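Local coordinates for protein beta-glucuronidase (uncultured Clostridium sp., PDB 6U7J) that hydrolyses beta-D-glucuronides as a glycoside hydrolase family 2 enzyme of the gut microbiome, probably releasing estrogens from their glucuronide conjugates, at residues 116-124 against 391-402. Numbering follows the deposited sequence.
Sequences RHKGGFLPF and YHKQVLKELYQR
Lys118 lies across one face of the Tyr391 ring. Its chain is fully extended, with Lys118 CE 3.8 Å from the Tyr391 ring centroid and almost on the normal, while NZ makes a cation-pi contact 3.9 Å from the same centroid and also hydrogen-bonds to the backbone O of Asp150. With CG anti to the backbone N (chi1 177°), Tyr391 reaches out from the helix, and Val395 CG2 backs the ring's other face. The phenol oxygen of Tyr391 ends 3.1 Å from both Gly119 CA and Lys118 O.

One helical turn beyond Val395, Glu398 approaches His117 from the opposite direction, and its OE2 meets the imidazole at the edge. His117 NE2 donates to the syn lone pair of Glu398 OE2 over 3.3 Å, in the imidazole plane and practically straight (179°), though the carboxylate is turned 72° from the ring. Phe124 CD1 lies over one face of the imidazole, toward its rim. Each carboxylate oxygen accepts from a water: one links OE1 to Lys118 O, the other OE2 to Pro123 O, so the side chain is tied to segment 116-124 at three points.

Leu122 supplies the apolar core. Leu122 CD1 sits 3.8 Å from Val395 CG1 and as close to Glu398 CB, whereas CD2 faces Leu399 CD1 and one face of the Arg402 guanidinium. The Arg402 chain bends at chi3; Arg402 CD packs 3.6 Å from Pro123 CD, and NH1 bonds to Tyr344 O.

The contact joins the end of strand 112-118 and the loop that follows it, in the sugar-binding domain, to helix 386-403 of the TIM barrel, with helix 346-355 flanking Pro123 and Arg402 and helix 424-439 packing against Leu396.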
ATOM      1  N   ARG B 116      -5.137 -23.829  39.783  1.00 44.60           N
ATOM      2  CA  ARG B 116      -4.302 -22.716  39.370  1.00 39.23           C
ATOM      3  C   ARG B 116      -3.297 -23.230  38.356  1.00 43.33           C
ATOM      4  O   ARG B 116      -2.941 -24.410  38.353  1.00 42.44           O
ATOM      5  CB  ARG B 116      -3.529 -22.110  40.528  1.00 37.05           C
ATOM      6  CG  ARG B 116      -4.327 -21.259  41.437  1.00 39.91           C
ATOM      7  CD  ARG B 116      -3.528 -21.018  42.688  1.00 40.87           C
ATOM      8  NE  ARG B 116      -4.249 -20.186  43.631  1.00 37.44           N
ATOM      9  CZ  ARG B 116      -3.802 -19.022  44.075  1.00 46.29           C
ATOM     10  NH1 ARG B 116      -2.630 -18.557  43.657  1.00 44.57           N
ATOM     11  NH2 ARG B 116      -4.531 -18.327  44.937  1.00 47.39           N
ATOM     12  N   HIS B 117      -2.820 -22.330  37.503  1.00 35.14           N
ATOM     13  CA  HIS B 117      -1.763 -22.714  36.587  1.00 38.42           C
ATOM     14  C   HIS B 117      -0.882 -21.506  36.298  1.00 33.94           C
ATOM     15  O   HIS B 117      -1.348 -20.364  36.288  1.00 35.49           O
ATOM     16  CB  HIS B 117      -2.341 -23.313  35.301  1.00 34.04           C
ATOM     17  CG  HIS B 117      -1.311 -23.929  34.408  1.00 37.12           C
ATOM     18  ND1 HIS B 117      -0.747 -23.247  33.343  1.00 30.34           N
ATOM     19  CD2 HIS B 117      -0.732 -25.159  34.425  1.00 32.17           C
ATOM     20  CE1 HIS B 117       0.132 -24.034  32.742  1.00 34.34           C
ATOM     21  NE2 HIS B 117       0.161 -25.197  33.377  1.00 38.48           N
ATOM     22  N   LYS B 118       0.404 -21.781  36.091  1.00 32.62           N
ATOM     23  CA  LYS B 118       1.403 -20.795  35.700  1.00 36.32           C
ATOM     24  C   LYS B 118       2.032 -21.264  34.394  1.00 36.07           C
ATOM     25  O   LYS B 118       2.500 -22.404  34.297  1.00 36.92           O
ATOM     26  CB  LYS B 118       2.461 -20.625  36.794  1.00 36.20           C
ATOM     27  CG  LYS B 118       3.631 -19.717  36.426  1.00 35.16           C
ATOM     28  CD  LYS B 118       4.730 -19.798  37.503  1.00 35.26           C
ATOM     29  CE  LYS B 118       5.974 -19.014  37.103  1.00 38.87           C
ATOM     30  NZ  LYS B 118       7.125 -19.290  37.999  1.00 38.71           N
ATOM     31  N   GLY B 119       2.015 -20.401  33.387  1.00 33.67           N
ATOM     32  CA  GLY B 119       2.585 -20.830  32.122  1.00 28.05           C
ATOM     33  C   GLY B 119       1.520 -20.748  31.050  1.00 33.81           C
ATOM     34  O   GLY B 119       0.443 -21.339  31.162  1.00 27.64           O
ATOM     35  N   GLY B 120       1.839 -20.003  29.978  1.00 30.47           N
ATOM     36  CA  GLY B 120       0.845 -19.634  28.995  1.00 29.69           C
ATOM     37  C   GLY B 120       0.684 -20.520  27.778  1.00 32.11           C
ATOM     38  O   GLY B 120      -0.148 -20.207  26.917  1.00 31.53           O
ATOM     39  N   PHE B 121       1.436 -21.619  27.656  1.00 31.20           N
ATOM     40  CA  PHE B 121       1.433 -22.330  26.381  1.00 28.80           C
ATOM     41  C   PHE B 121       1.365 -23.850  26.518  1.00 31.58           C
ATOM     42  O   PHE B 121       1.705 -24.557  25.561  1.00 28.68           O
ATOM     43  CB  PHE B 121       2.666 -21.925  25.574  1.00 29.08           C
ATOM     44  CG  PHE B 121       2.737 -20.452  25.337  1.00 31.28           C
ATOM     45  CD1 PHE B 121       1.998 -19.873  24.327  1.00 27.90           C
ATOM     46  CD2 PHE B 121       3.471 -19.642  26.175  1.00 31.24           C
ATOM     47  CE1 PHE B 121       2.018 -18.508  24.122  1.00 33.03           C
ATOM     48  CE2 PHE B 121       3.501 -18.268  25.979  1.00 36.89           C
ATOM     49  CZ  PHE B 121       2.771 -17.702  24.952  1.00 32.54           C
ATOM     50  N   LEU B 122       0.913 -24.373  27.656  1.00 29.75           N
ATOM     51  CA  LEU B 122       0.830 -25.815  27.872  1.00 35.57           C
ATOM     52  C   LEU B 122      -0.442 -26.139  28.644  1.00 30.39           C
ATOM     53  O   LEU B 122      -0.864 -25.357  29.499  1.00 30.83           O
ATOM     54  CB  LEU B 122       2.059 -26.344  28.634  1.00 32.56           C
ATOM     55  CG  LEU B 122       3.329 -26.475  27.791  1.00 33.37           C
ATOM     56  CD1 LEU B 122       4.554 -26.623  28.686  1.00 34.24           C
ATOM     57  CD2 LEU B 122       3.208 -27.654  26.845  1.00 27.92           C
ATOM     58  N   PRO B 123      -1.075 -27.271  28.356  1.00 29.82           N
ATOM     59  CA  PRO B 123      -2.403 -27.540  28.916  1.00 31.70           C
ATOM     60  C   PRO B 123      -2.365 -27.873  30.399  1.00 35.04           C
ATOM     61  O   PRO B 123      -1.327 -28.200  30.976  1.00 37.14           O
ATOM     62  CB  PRO B 123      -2.881 -28.749  28.110  1.00 31.70           C
ATOM     63  CG  PRO B 123      -1.617 -29.479  27.773  1.00 32.04           C
ATOM     64  CD  PRO B 123      -0.596 -28.383  27.516  1.00 32.32           C
ATOM     65  N   PHE B 124      -3.542 -27.793  31.013  1.00 35.75           N
ATOM     66  CA  PHE B 124      -3.737 -28.256  32.379  1.00 33.14           C
ATOM     67  C   PHE B 124      -5.185 -28.698  32.527  1.00 34.94           C
ATOM     68  O   PHE B 124      -6.035 -28.401  31.681  1.00 31.71           O
ATOM     69  CB  PHE B 124      -3.365 -27.181  33.410  1.00 28.64           C
ATOM     70  CG  PHE B 124      -4.136 -25.887  33.266  1.00 31.53           C
ATOM     71  CD1 PHE B 124      -3.762 -24.936  32.316  1.00 32.24           C
ATOM     72  CD2 PHE B 124      -5.209 -25.607  34.097  1.00 33.45           C
ATOM     73  CE1 PHE B 124      -4.455 -23.734  32.192  1.00 33.41           C
ATOM     74  CE2 PHE B 124      -5.917 -24.402  33.984  1.00 34.39           C
ATOM     75  CZ  PHE B 124      -5.540 -23.466  33.026  1.00 32.44           C
ATOM     76  N   TYR B 391      11.583 -23.722  37.494  1.00 37.97           N
ATOM     77  CA  TYR B 391      10.391 -23.598  36.664  1.00 37.02           C
ATOM     78  C   TYR B 391      10.694 -24.006  35.220  1.00 34.98           C
ATOM     79  O   TYR B 391       9.876 -24.664  34.565  1.00 37.35           O
ATOM     80  CB  TYR B 391       9.841 -22.169  36.755  1.00 33.08           C
ATOM     81  CG  TYR B 391       8.644 -21.968  35.865  1.00 36.07           C
ATOM     82  CD1 TYR B 391       7.463 -22.652  36.110  1.00 34.56           C
ATOM     83  CD2 TYR B 391       8.711 -21.130  34.748  1.00 33.42           C
ATOM     84  CE1 TYR B 391       6.374 -22.500  35.293  1.00 36.73           C
ATOM     85  CE2 TYR B 391       7.620 -20.959  33.924  1.00 33.01           C
ATOM     86  CZ  TYR B 391       6.457 -21.650  34.201  1.00 37.26           C
ATOM     87  OH  TYR B 391       5.370 -21.508  33.388  1.00 37.64           O
ATOM     88  N   HIS B 392      11.890 -23.674  34.737  1.00 34.07           N
ATOM     89  CA  HIS B 392      12.320 -24.058  33.393  1.00 33.84           C
ATOM     90  C   HIS B 392      12.338 -25.581  33.231  1.00 37.26           C
ATOM     91  O   HIS B 392      11.853 -26.121  32.226  1.00 35.12           O
ATOM     92  CB  HIS B 392      13.701 -23.445  33.149  1.00 33.00           C
ATOM     93  CG  HIS B 392      14.162 -23.450  31.722  1.00 34.34           C
ATOM     94  ND1 HIS B 392      15.230 -22.686  31.300  1.00 31.95           N
ATOM     95  CD2 HIS B 392      13.740 -24.138  30.637  1.00 34.77           C
ATOM     96  CE1 HIS B 392      15.438 -22.893  30.013  1.00 32.92           C
ATOM     97  NE2 HIS B 392      14.540 -23.759  29.581  1.00 35.49           N
ATOM     98  N   LYS B 393      12.890 -26.297  34.219  1.00 36.89           N
ATOM     99  CA  LYS B 393      12.828 -27.759  34.197  1.00 36.13           C
ATOM    100  C   LYS B 393      11.385 -28.256  34.210  1.00 37.16           C
ATOM    101  O   LYS B 393      11.035 -29.200  33.488  1.00 35.61           O
ATOM    102  CB  LYS B 393      13.579 -28.346  35.395  1.00 38.56           C
ATOM    103  CG  LYS B 393      15.059 -28.036  35.461  1.00 39.14           C
ATOM    104  CD  LYS B 393      15.716 -28.941  36.496  1.00 41.98           C
ATOM    105  CE  LYS B 393      16.863 -28.258  37.199  1.00 48.60           C
ATOM    106  NZ  LYS B 393      17.384 -29.105  38.319  1.00 53.57           N
ATOM    107  N   GLN B 394      10.530 -27.640  35.029  1.00 35.04           N
ATOM    108  CA  GLN B 394       9.146 -28.093  35.087  1.00 35.70           C
ATOM    109  C   GLN B 394       8.427 -27.889  33.755  1.00 36.08           C
ATOM    110  O   GLN B 394       7.587 -28.711  33.371  1.00 31.74           O
ATOM    111  CB  GLN B 394       8.410 -27.382  36.221  1.00 34.02           C
ATOM    112  CG  GLN B 394       9.021 -27.664  37.585  1.00 43.76           C
ATOM    113  CD  GLN B 394       8.388 -26.846  38.699  1.00 49.33           C
ATOM    114  OE1 GLN B 394       7.859 -25.752  38.462  1.00 49.00           O
ATOM    115  NE2 GLN B 394       8.434 -27.371  39.926  1.00 45.79           N
ATOM    116  N   VAL B 395       8.723 -26.799  33.035  1.00 33.83           N
ATOM    117  CA  VAL B 395       8.045 -26.606  31.752  1.00 33.15           C
ATOM    118  C   VAL B 395       8.549 -27.621  30.731  1.00 30.11           C
ATOM    119  O   VAL B 395       7.780 -28.116  29.897  1.00 28.69           O
ATOM    120  CB  VAL B 395       8.214 -25.154  31.268  1.00 39.05           C
ATOM    121  CG1 VAL B 395       7.789 -25.007  29.811  1.00 37.33           C
ATOM    122  CG2 VAL B 395       7.395 -24.217  32.152  1.00 38.07           C
ATOM    123  N   LEU B 396       9.829 -27.987  30.808  1.00 34.52           N
ATOM    124  CA  LEU B 396      10.352 -29.063  29.967  1.00 31.87           C
ATOM    125  C   LEU B 396       9.684 -30.397  30.279  1.00 37.05           C
ATOM    126  O   LEU B 396       9.378 -31.181  29.368  1.00 35.83           O
ATOM    127  CB  LEU B 396      11.853 -29.176  30.165  1.00 32.42           C
ATOM    128  CG  LEU B 396      12.647 -28.166  29.350  1.00 37.27           C
ATOM    129  CD1 LEU B 396      14.024 -28.084  29.948  1.00 36.94           C
ATOM    130  CD2 LEU B 396      12.700 -28.577  27.856  1.00 28.53           C
ATOM    131  N   LYS B 397       9.485 -30.686  31.567  1.00 36.24           N
ATOM    132  CA  LYS B 397       8.755 -31.883  31.974  1.00 32.14           C
ATOM    133  C   LYS B 397       7.366 -31.915  31.343  1.00 34.00           C
ATOM    134  O   LYS B 397       6.947 -32.937  30.780  1.00 33.49           O
ATOM    135  CB  LYS B 397       8.669 -31.914  33.507  1.00 35.17           C
ATOM    136  CG  LYS B 397       7.794 -33.010  34.106  1.00 38.07           C
ATOM    137  CD  LYS B 397       8.244 -34.366  33.653  1.00 44.11           C
ATOM    138  CE  LYS B 397       7.685 -35.458  34.562  1.00 49.09           C
ATOM    139  NZ  LYS B 397       7.951 -36.798  33.951  1.00 59.10           N
ATOM    140  N   GLU B 398       6.638 -30.791  31.430  1.00 32.28           N
ATOM    141  CA  GLU B 398       5.295 -30.699  30.860  1.00 33.06           C
ATOM    142  C   GLU B 398       5.324 -30.836  29.336  1.00 33.54           C
ATOM    143  O   GLU B 398       4.518 -31.572  28.754  1.00 34.07           O
ATOM    144  CB  GLU B 398       4.656 -29.366  31.248  1.00 36.06           C
ATOM    145  CG  GLU B 398       3.879 -29.323  32.563  1.00 41.24           C
ATOM    146  CD  GLU B 398       3.292 -27.935  32.800  1.00 53.00           C
ATOM    147  OE1 GLU B 398       4.063 -27.033  33.205  1.00 57.11           O
ATOM    148  OE2 GLU B 398       2.079 -27.724  32.541  1.00 50.44           O
ATOM    149  N   LEU B 399       6.236 -30.119  28.669  1.00 29.33           N
ATOM    150  CA  LEU B 399       6.321 -30.233  27.210  1.00 33.69           C
ATOM    151  C   LEU B 399       6.607 -31.670  26.789  1.00 29.99           C
ATOM    152  O   LEU B 399       5.952 -32.193  25.878  1.00 30.53           O
ATOM    153  CB  LEU B 399       7.397 -29.299  26.643  1.00 27.55           C
ATOM    154  CG  LEU B 399       7.509 -29.379  25.117  1.00 28.45           C
ATOM    155  CD1 LEU B 399       6.186 -29.094  24.426  1.00 28.44           C
ATOM    156  CD2 LEU B 399       8.555 -28.422  24.624  1.00 29.04           C
ATOM    157  N   TYR B 400       7.560 -32.334  27.460  1.00 34.94           N
ATOM    158  CA  TYR B 400       7.856 -33.729  27.137  1.00 29.85           C
ATOM    159  C   TYR B 400       6.625 -34.608  27.324  1.00 30.98           C
ATOM    160  O   TYR B 400       6.291 -35.421  26.455  1.00 33.94           O
ATOM    161  CB  TYR B 400       9.022 -34.250  27.986  1.00 32.66           C
ATOM    162  CG  TYR B 400       9.259 -35.735  27.784  1.00 33.38           C
ATOM    163  CD1 TYR B 400       9.864 -36.209  26.628  1.00 33.56           C
ATOM    164  CD2 TYR B 400       8.825 -36.672  28.737  1.00 36.15           C
ATOM    165  CE1 TYR B 400      10.058 -37.578  26.426  1.00 36.86           C
ATOM    166  CE2 TYR B 400       9.000 -38.033  28.543  1.00 30.86           C
ATOM    167  CZ  TYR B 400       9.621 -38.484  27.392  1.00 38.55           C
ATOM    168  OH  TYR B 400       9.811 -39.833  27.206  1.00 41.50           O
ATOM    169  N   GLN B 401       5.914 -34.444  28.439  1.00 32.07           N
ATOM    170  CA  GLN B 401       4.753 -35.299  28.666  1.00 31.58           C
ATOM    171  C   GLN B 401       3.710 -35.112  27.573  1.00 36.57           C
ATOM    172  O   GLN B 401       3.061 -36.077  27.149  1.00 32.50           O
ATOM    173  CB  GLN B 401       4.141 -35.020  30.042  1.00 33.50           C
ATOM    174  CG  GLN B 401       4.832 -35.761  31.187  1.00 37.43           C
ATOM    175  CD  GLN B 401       4.606 -37.257  31.118  1.00 41.16           C
ATOM    176  OE1 GLN B 401       5.556 -38.028  30.995  1.00 51.20           O
ATOM    177  NE2 GLN B 401       3.342 -37.676  31.177  1.00 40.44           N
ATOM    178  N   ARG B 402       3.528 -33.874  27.103  1.00 32.01           N
ATOM    179  CA  ARG B 402       2.522 -33.637  26.073  1.00 30.51           C
ATOM    180  C   ARG B 402       2.955 -34.179  24.712  1.00 28.86           C
ATOM    181  O   ARG B 402       2.145 -34.775  23.992  1.00 29.36           O
ATOM    182  CB  ARG B 402       2.204 -32.142  25.980  1.00 33.06           C
ATOM    183  CG  ARG B 402       0.896 -31.833  25.243  1.00 34.26           C
ATOM    184  CD  ARG B 402       0.813 -30.372  24.867  1.00 31.86           C
ATOM    185  NE  ARG B 402       1.706 -30.052  23.750  1.00 30.22           N
ATOM    186  CZ  ARG B 402       1.687 -28.907  23.075  1.00 30.51           C
ATOM    187  NH1 ARG B 402       0.812 -27.941  23.394  1.00 26.96           N
ATOM    188  NH2 ARG B 402       2.551 -28.724  22.078  1.00 28.77           N
TER
HETATM  189  O   HOH W   1       3.311 -24.246  31.771  1.00 36.95           O
HETATM  190  O   HOH W   2       0.986 -29.358  30.575  1.00 40.19           O